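Local coordinates for tailspike protein (Siphovirus 9NA, PDB 3RIQ), which forms the trimeric, receptor-binding part of a phage tailspike that recognises Salmonella lipopolysaccharide and probably cleaves its O-antigen as an endorhamnosidase, at residues N437-M443 against L455-C461; S471-L475 against E486-L492. The contacts are given in a common frame with arbitrary orientation. Residue numbers count along the deposited sequence, not the author numbering.

After the parallel beta-helix, which ends near strand 421-427, the chain enters a five-stranded antiparallel sheet that meanders in sequence order. Contact 1 is its first hairpin: strand 438-444 is outermost within the chain, and the return along 455-461 closes an 11-residue loop. Strand 470-479 then pairs with 455-461 through Thr458 N to Lys474 O (2.8 Å) and Asp460 O to Ile472 N (2.9 Å), both probable hydrogen bonds. Contact 2 closes the hairpin after that, 470-479 with 482-489. The contacts follow in series, neither enclosing nor crossing the other, centres about 10 Å apart; linked by the 455-461/470-479 pairing, they join four successive strands of one sheet, and both touch the third subunit.

Contact 1 (N437-M443 against L455-C461); sequences NAMTLSM and LVLTADC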
ATOM      1  N   ASN A 437      34.414 -11.819   4.380  1.00 19.26           N
ATOM      2  CA  ASN A 437      34.908 -13.197   4.508  1.00 20.22           C
ATOM      3  C   ASN A 437      34.400 -13.966   5.710  1.00 19.97           C
ATOM      4  O   ASN A 437      34.371 -15.191   5.674  1.00 19.76           O
ATOM      5  CB  ASN A 437      36.439 -13.247   4.470  1.00 21.59           C
ATOM      6  CG  ASN A 437      36.994 -12.885   3.104  1.00 26.94           C
ATOM      7  OD1 ASN A 437      36.419 -13.217   2.048  1.00 31.67           O
ATOM      8  ND2 ASN A 437      38.134 -12.210   3.112  1.00 31.06           N
ATOM      9  N   ALA A 438      33.952 -13.258   6.743  1.00 19.48           N
ATOM     10  CA  ALA A 438      33.354 -13.906   7.897  1.00 19.13           C
ATOM     11  C   ALA A 438      31.979 -13.323   8.121  1.00 19.06           C
ATOM     12  O   ALA A 438      31.741 -12.157   7.798  1.00 20.88           O
ATOM     13  CB  ALA A 438      34.232 -13.716   9.142  1.00 20.13           C
ATOM     14  N   MET A 439      31.076 -14.121   8.673  1.00 17.66           N
ATOM     15  CA  MET A 439      29.758 -13.613   9.048  1.00 17.14           C
ATOM     16  C   MET A 439      29.308 -14.310  10.311  1.00 15.47           C
ATOM     17  O   MET A 439      29.905 -15.327  10.709  1.00 15.31           O
ATOM     18  CB  MET A 439      28.742 -13.739   7.901  1.00 17.68           C
ATOM     19  CG  MET A 439      28.200 -15.152   7.659  1.00 18.33           C
ATOM     20  SD  MET A 439      27.066 -15.150   6.224  1.00 17.37           S
ATOM     21  CE  MET A 439      25.705 -14.121   6.827  1.00 16.14           C
ATOM     22  N   THR A 440      28.283 -13.746  10.961  1.00 15.29           N
ATOM     23  CA  THR A 440      27.933 -14.144  12.313  1.00 16.03           C
ATOM     24  C   THR A 440      26.442 -14.259  12.584  1.00 15.31           C
ATOM     25  O   THR A 440      25.634 -13.567  11.961  1.00 14.99           O
ATOM     26  CB  THR A 440      28.491 -13.147  13.361  1.00 16.10           C
ATOM     27  OG1 THR A 440      28.160 -11.806  12.982  1.00 16.45           O
ATOM     28  CG2 THR A 440      30.017 -13.284  13.536  1.00 17.92           C
ATOM     29  N   LEU A 441      26.102 -15.144  13.525  1.00 15.30           N
ATOM     30  CA  LEU A 441      24.851 -15.079  14.288  1.00 15.47           C
ATOM     31  C   LEU A 441      25.211 -14.630  15.698  1.00 15.23           C
ATOM     32  O   LEU A 441      26.006 -15.311  16.383  1.00 16.48           O
ATOM     33  CB  LEU A 441      24.186 -16.473  14.390  1.00 15.60           C
ATOM     34  CG  LEU A 441      23.151 -16.622  15.549  1.00 17.87           C
ATOM     35  CD1 LEU A 441      21.913 -15.804  15.299  1.00 21.04           C
ATOM     36  CD2 LEU A 441      22.781 -18.080  15.750  1.00 21.20           C
ATOM     37  N   SER A 442      24.642 -13.500  16.134  1.00 14.83           N
ATOM     38  CA  SER A 442      24.879 -12.988  17.480  1.00 15.78           C
ATOM     39  C   SER A 442      23.552 -12.928  18.220  1.00 15.33           C
ATOM     40  O   SER A 442      22.523 -12.570  17.604  1.00 15.99           O
ATOM     41  CB  SER A 442      25.512 -11.601  17.454  1.00 16.83           C
ATOM     42  OG  SER A 442      26.670 -11.569  16.642  1.00 20.00           O
ATOM     43  N   MET A 443      23.570 -13.260  19.511  1.00 15.77           N
ATOM     44  CA  MET A 443      22.355 -13.206  20.343  1.00 16.02           C
ATOM     45  C   MET A 443      22.648 -12.379  21.574  1.00 16.16           C
ATOM     46  O   MET A 443      23.632 -12.645  22.283  1.00 15.85           O
ATOM     47  CB  MET A 443      21.850 -14.603  20.716  1.00 17.06           C
ATOM     48  CG  MET A 443      21.688 -15.495  19.477  1.00 17.95           C
ATOM     49  SD  MET A 443      21.436 -17.280  19.710  1.00 26.66           S
ATOM     50  CE  MET A 443      20.403 -17.260  21.060  1.00 22.61           C
ATOM     51  N   LEU A 455      26.150 -14.724  22.934  1.00 16.50           N
ATOM     52  CA  LEU A 455      26.529 -15.847  22.064  1.00 15.21           C
ATOM     53  C   LEU A 455      26.931 -15.299  20.712  1.00 15.52           C
ATOM     54  O   LEU A 455      26.209 -14.455  20.169  1.00 15.18           O
ATOM     55  CB  LEU A 455      25.345 -16.815  21.909  1.00 15.18           C
ATOM     56  CG  LEU A 455      25.493 -18.088  21.058  1.00 15.21           C
ATOM     57  CD1 LEU A 455      24.464 -19.129  21.511  1.00 15.91           C
ATOM     58  CD2 LEU A 455      25.367 -17.813  19.539  1.00 15.25           C
ATOM     59  N   VAL A 456      28.060 -15.752  20.174  1.00 15.73           N
ATOM     60  CA  VAL A 456      28.413 -15.468  18.785  1.00 15.25           C
ATOM     61  C   VAL A 456      28.831 -16.758  18.090  1.00 14.78           C
ATOM     62  O   VAL A 456      29.732 -17.476  18.577  1.00 15.38           O
ATOM     63  CB  VAL A 456      29.582 -14.454  18.675  1.00 15.81           C
ATOM     64  CG1 VAL A 456      29.896 -14.213  17.213  1.00 15.86           C
ATOM     65  CG2 VAL A 456      29.250 -13.136  19.404  1.00 15.73           C
ATOM     66  N   LEU A 457      28.141 -17.088  17.001  1.00 14.24           N
ATOM     67  CA  LEU A 457      28.475 -18.209  16.123  1.00 15.04           C
ATOM     68  C   LEU A 457      29.044 -17.629  14.813  1.00 15.02           C
ATOM     69  O   LEU A 457      28.373 -16.833  14.165  1.00 15.88           O
ATOM     70  CB  LEU A 457      27.206 -19.016  15.820  1.00 15.68           C
ATOM     71  CG  LEU A 457      27.289 -20.210  14.848  1.00 14.47           C
ATOM     72  CD1 LEU A 457      28.107 -21.381  15.469  1.00 15.55           C
ATOM     73  CD2 LEU A 457      25.894 -20.675  14.408  1.00 16.61           C
ATOM     74  N   THR A 458      30.255 -18.025  14.435  1.00 16.13           N
ATOM     75  CA  THR A 458      30.953 -17.403  13.305  1.00 16.10           C
ATOM     76  C   THR A 458      31.247 -18.430  12.217  1.00 15.59           C
ATOM     77  O   THR A 458      31.708 -19.552  12.517  1.00 16.69           O
ATOM     78  CB  THR A 458      32.307 -16.805  13.772  1.00 16.59           C
ATOM     79  OG1 THR A 458      32.078 -15.901  14.866  1.00 17.86           O
ATOM     80  CG2 THR A 458      33.010 -16.075  12.628  1.00 16.26           C
ATOM     81  N   ALA A 459      30.971 -18.050  10.975  1.00 15.61           N
ATOM     82  CA  ALA A 459      31.401 -18.784   9.778  1.00 15.41           C
ATOM     83  C   ALA A 459      32.511 -17.952   9.175  1.00 16.63           C
ATOM     84  O   ALA A 459      32.255 -16.822   8.750  1.00 16.50           O
ATOM     85  CB  ALA A 459      30.252 -18.846   8.794  1.00 16.14           C
ATOM     86  N   ASP A 460      33.738 -18.484   9.127  1.00 18.04           N
ATOM     87  CA  ASP A 460      34.860 -17.677   8.648  1.00 19.26           C
ATOM     88  C   ASP A 460      35.483 -18.346   7.436  1.00 19.27           C
ATOM     89  O   ASP A 460      36.149 -19.382   7.578  1.00 18.93           O
ATOM     90  CB  ASP A 460      35.883 -17.506   9.787  1.00 20.83           C
ATOM     91  CG  ASP A 460      37.066 -16.622   9.402  1.00 23.75           C
ATOM     92  OD1 ASP A 460      37.653 -16.014  10.327  1.00 28.51           O
ATOM     93  OD2 ASP A 460      37.415 -16.530   8.203  1.00 26.65           O
ATOM     94  N   CYS A 461      35.285 -17.764   6.251  1.00 18.71           N
ATOM     95  CA  CYS A 461      35.782 -18.367   5.014  1.00 18.83           C
ATOM     96  C   CYS A 461      37.243 -18.031   4.806  1.00 19.70           C
ATOM     97  O   CYS A 461      37.611 -16.862   4.708  1.00 21.17           O
ATOM     98  CB  CYS A 461      34.970 -17.879   3.813  1.00 17.78           C
ATOM     99  SG  CYS A 461      35.572 -18.583   2.233  1.00 19.46           S
TER
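Seven backbone hydrogen bonds hold 437-443 against 455-461 as a beta hairpin, the first of the antiparallel sheet, with strand axes 4.7 Å apart at closest approach. Met439 and Ala459 bond reciprocally (N to O 2.9 Å each way), as do Leu441 and Leu457 (Leu457 N to Leu441 O 2.8 Å). Cys461 N donates to Asn437 O (2.8 Å) at one end; at the other, Met443 N reaches Leu455 O (3.0 Å) and the return bond, Leu455 N to Met443 O, is weak at 3.3 Å. The face bearing Met439, Leu441, Met443, Leu455, Leu457 and Ala459 is apolar, with Met443 SD 4.0 Å from Leu455 CD2. It is buried in the trimer interface: Met439 and Ala459 pack on Met443 of the second subunit, Leu441 on Ile430 of the third. On the other, partly exposed face, Thr440 CG2 lies 3.6 Å from Thr458 OG1. Strand 470-479 flanks 455-461, while Leu441, Ser442 and Met443 continue the sheet through a parallel ladder with a strand of the third subunit.

Contact 2 (S471-L475 against E486-L492); sequences SIVKL and ELQLNRL
Five hydrogen bonds set the register of 471-475 against 486-492. Val473 and Leu489 form a hydrogen-bonded antiparallel pair (Val473 N to Leu489 O 3.1 Å, Leu489 N to Val473 O 2.8 Å), as do Leu475 and Leu487 (Leu475 N to Leu487 O 3.0 Å, Leu487 N to Leu475 O 2.9 Å). Beyond Leu489 the extended backbone breaks at Asn490 (phi/psi 70/31°), whose side chain (chi1 t) takes over: ND2 donates to Ser471 O at 2.9 Å, OD1 accepts from Lys495 N. Between Val473-Leu489 and Leu475-Leu487 lies the non-hydrogen-bonded pair Lys474-Gln488, CA atoms 4.4 Å apart; Gln488 NE2 bonds Glu486 OE2 (2.9 Å) and Glu512 of the second subunit. Lys474 (mttt) packs its CD 3.4 Å from Glu486 OE2; its NZ makes a long, weak ion pair with Asp460. Across the opposite face Val473 (t) CG1 meets Leu489 (mm) CD2 at 4.2 Å and Leu475 (tp) CB meets Leu487 (pp) CG at 4.0 Å. The axes of strands 471-475 and 486-489 approach to 4.6 Å, their N-to-C directions 158° apart: a twisted beta hairpin within an antiparallel meander.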
ATOM      1  N   SER A 471      36.820 -23.227   5.415  1.00 17.65           N
ATOM      2  CA  SER A 471      36.320 -22.386   6.490  1.00 17.20           C
ATOM      3  C   SER A 471      36.706 -22.875   7.887  1.00 17.31           C
ATOM      4  O   SER A 471      37.076 -24.051   8.095  1.00 17.63           O
ATOM      5  CB  SER A 471      34.780 -22.284   6.425  1.00 17.32           C
ATOM      6  OG  SER A 471      34.182 -23.504   6.876  1.00 16.70           O
ATOM      7  N   ILE A 472      36.558 -21.957   8.841  1.00 18.04           N
ATOM      8  CA  ILE A 472      36.621 -22.270  10.262  1.00 16.83           C
ATOM      9  C   ILE A 472      35.263 -21.903  10.869  1.00 16.00           C
ATOM     10  O   ILE A 472      34.690 -20.860  10.519  1.00 16.87           O
ATOM     11  CB  ILE A 472      37.749 -21.479  10.968  1.00 16.83           C
ATOM     12  CG1 ILE A 472      39.102 -21.739  10.296  1.00 21.45           C
ATOM     13  CG2 ILE A 472      37.830 -21.874  12.433  1.00 17.69           C
ATOM     14  CD1 ILE A 472      40.205 -20.776  10.793  1.00 25.93           C
ATOM     15  N   VAL A 473      34.709 -22.789  11.710  1.00 15.95           N
ATOM     16  CA  VAL A 473      33.463 -22.491  12.445  1.00 15.71           C
ATOM     17  C   VAL A 473      33.834 -22.212  13.907  1.00 16.07           C
ATOM     18  O   VAL A 473      34.695 -22.905  14.474  1.00 15.75           O
ATOM     19  CB  VAL A 473      32.516 -23.686  12.298  1.00 16.58           C
ATOM     20  CG1 VAL A 473      31.323 -23.648  13.316  1.00 16.46           C
ATOM     21  CG2 VAL A 473      32.016 -23.761  10.845  1.00 17.40           C
ATOM     22  N   LYS A 474      33.207 -21.222  14.521  1.00 15.94           N
ATOM     23  CA  LYS A 474      33.532 -20.825  15.884  1.00 16.09           C
ATOM     24  C   LYS A 474      32.255 -20.584  16.655  1.00 15.60           C
ATOM     25  O   LYS A 474      31.243 -20.134  16.067  1.00 16.05           O
ATOM     26  CB  LYS A 474      34.362 -19.537  15.919  1.00 17.40           C
ATOM     27  CG  LYS A 474      35.548 -19.529  14.995  1.00 18.39           C
ATOM     28  CD  LYS A 474      36.115 -18.121  14.895  1.00 21.65           C
ATOM     29  CE  LYS A 474      37.265 -18.105  13.920  1.00 26.68           C
ATOM     30  NZ  LYS A 474      37.867 -16.747  13.720  1.00 28.06           N
ATOM     31  N   LEU A 475      32.290 -20.823  17.963  1.00 15.45           N
ATOM     32  CA  LEU A 475      31.148 -20.534  18.835  1.00 15.92           C
ATOM     33  C   LEU A 475      31.684 -20.148  20.203  1.00 16.14           C
ATOM     34  O   LEU A 475      32.532 -20.874  20.754  1.00 15.93           O
ATOM     35  CB  LEU A 475      30.218 -21.755  18.949  1.00 15.22           C
ATOM     36  CG  LEU A 475      29.008 -21.660  19.898  1.00 14.62           C
ATOM     37  CD1 LEU A 475      28.052 -20.515  19.483  1.00 14.37           C
ATOM     38  CD2 LEU A 475      28.242 -23.016  20.009  1.00 16.00           C
ATOM     39  N   GLU A 486      35.725 -20.641  23.654  1.00 18.69           N
ATOM     40  CA  GLU A 486      35.458 -20.719  22.235  1.00 18.97           C
ATOM     41  C   GLU A 486      35.762 -22.084  21.689  1.00 18.88           C
ATOM     42  O   GLU A 486      36.908 -22.559  21.777  1.00 20.45           O
ATOM     43  CB  GLU A 486      36.253 -19.656  21.463  1.00 18.16           C
ATOM     44  CG  GLU A 486      36.001 -19.685  19.955  1.00 20.19           C
ATOM     45  CD  GLU A 486      36.314 -18.362  19.288  1.00 20.20           C
ATOM     46  OE1 GLU A 486      35.940 -17.318  19.855  1.00 22.32           O
ATOM     47  OE2 GLU A 486      36.938 -18.366  18.194  1.00 20.57           O
ATOM     48  N   LEU A 487      34.736 -22.745  21.163  1.00 17.67           N
ATOM     49  CA  LEU A 487      34.997 -23.926  20.369  1.00 18.37           C
ATOM     50  C   LEU A 487      35.270 -23.522  18.950  1.00 16.81           C
ATOM     51  O   LEU A 487      34.671 -22.548  18.454  1.00 15.66           O
ATOM     52  CB  LEU A 487      33.867 -24.941  20.473  1.00 20.77           C
ATOM     53  CG  LEU A 487      32.643 -24.929  19.605  1.00 21.98           C
ATOM     54  CD1 LEU A 487      32.905 -25.281  18.148  1.00 23.10           C
ATOM     55  CD2 LEU A 487      31.595 -25.883  20.168  1.00 21.43           C
ATOM     56  N   GLN A 488      36.137 -24.275  18.283  1.00 16.25           N
ATOM     57  CA  GLN A 488      36.326 -24.080  16.853  1.00 16.29           C
ATOM     58  C   GLN A 488      36.306 -25.410  16.132  1.00 16.36           C
ATOM     59  O   GLN A 488      36.614 -26.459  16.732  1.00 16.87           O
ATOM     60  CB  GLN A 488      37.654 -23.360  16.562  1.00 16.33           C
ATOM     61  CG  GLN A 488      37.868 -22.078  17.387  1.00 16.90           C
ATOM     62  CD  GLN A 488      39.091 -21.289  16.944  1.00 17.57           C
ATOM     63  OE1 GLN A 488      40.054 -21.851  16.405  1.00 18.90           O
ATOM     64  NE2 GLN A 488      39.038 -19.970  17.122  1.00 18.35           N
ATOM     65  N   LEU A 489      35.947 -25.379  14.846  1.00 16.03           N
ATOM     66  CA  LEU A 489      36.048 -26.560  13.977  0.50 16.63           C
ATOM     67  C   LEU A 489      36.873 -26.221  12.744  1.00 16.37           C
ATOM     68  O   LEU A 489      36.666 -25.170  12.117  1.00 16.91           O
ATOM     69  CB  LEU A 489      34.674 -27.063  13.517  0.50 17.10           C
ATOM     70  CG  LEU A 489      33.656 -27.552  14.554  0.50 17.54           C
ATOM     71  CD1 LEU A 489      34.077 -28.837  15.254  0.50 18.03           C
ATOM     72  CD2 LEU A 489      33.376 -26.484  15.557  0.50 20.92           C
ATOM     73  N   ASN A 490      37.815 -27.116  12.414  1.00 17.13           N
ATOM     74  CA  ASN A 490      38.637 -27.026  11.199  1.00 17.53           C
ATOM     75  C   ASN A 490      39.671 -25.879  11.184  1.00 17.43           C
ATOM     76  O   ASN A 490      40.004 -25.360  10.113  1.00 17.91           O
ATOM     77  CB  ASN A 490      37.752 -27.016   9.923  1.00 18.08           C
ATOM     78  CG  ASN A 490      38.543 -27.367   8.662  1.00 17.74           C
ATOM     79  OD1 ASN A 490      39.408 -28.276   8.707  1.00 17.24           O
ATOM     80  ND2 ASN A 490      38.286 -26.648   7.555  1.00 18.98           N
ATOM     81  N   ARG A 491      40.208 -25.491  12.346  1.00 18.10           N
ATOM     82  CA  ARG A 491      41.260 -24.470  12.316  1.00 18.78           C
ATOM     83  C   ARG A 491      42.448 -24.981  11.488  1.00 19.87           C
ATOM     84  O   ARG A 491      42.938 -26.092  11.710  1.00 19.44           O
ATOM     85  CB  ARG A 491      41.723 -24.046  13.718  1.00 18.17           C
ATOM     86  CG  ARG A 491      42.873 -23.019  13.651  1.00 18.74           C
ATOM     87  CD  ARG A 491      43.176 -22.443  15.021  1.00 20.44           C
ATOM     88  NE  ARG A 491      44.410 -21.656  15.018  1.00 20.65           N
ATOM     89  CZ  ARG A 491      44.550 -20.375  14.672  1.00 22.50           C
ATOM     90  NH1 ARG A 491      43.515 -19.618  14.276  1.00 21.92           N
ATOM     91  NH2 ARG A 491      45.776 -19.850  14.718  1.00 25.93           N
ATOM     92  N   LEU A 492      42.893 -24.141  10.556  1.00 19.88           N
ATOM     93  CA  LEU A 492      44.013 -24.441   9.644  1.00 21.80           C
ATOM     94  C   LEU A 492      43.828 -25.677   8.755  1.00 21.01           C
ATOM     95  O   LEU A 492      44.785 -26.230   8.202  1.00 21.91           O
ATOM     96  CB  LEU A 492      45.371 -24.465  10.385  1.00 22.28           C
ATOM     97  CG  LEU A 492      45.869 -23.036  10.661  1.00 26.44           C
ATOM     98  CD1 LEU A 492      47.072 -23.049  11.578  1.00 28.96           C
ATOM     99  CD2 LEU A 492      46.176 -22.244   9.366  1.00 29.79           C
TER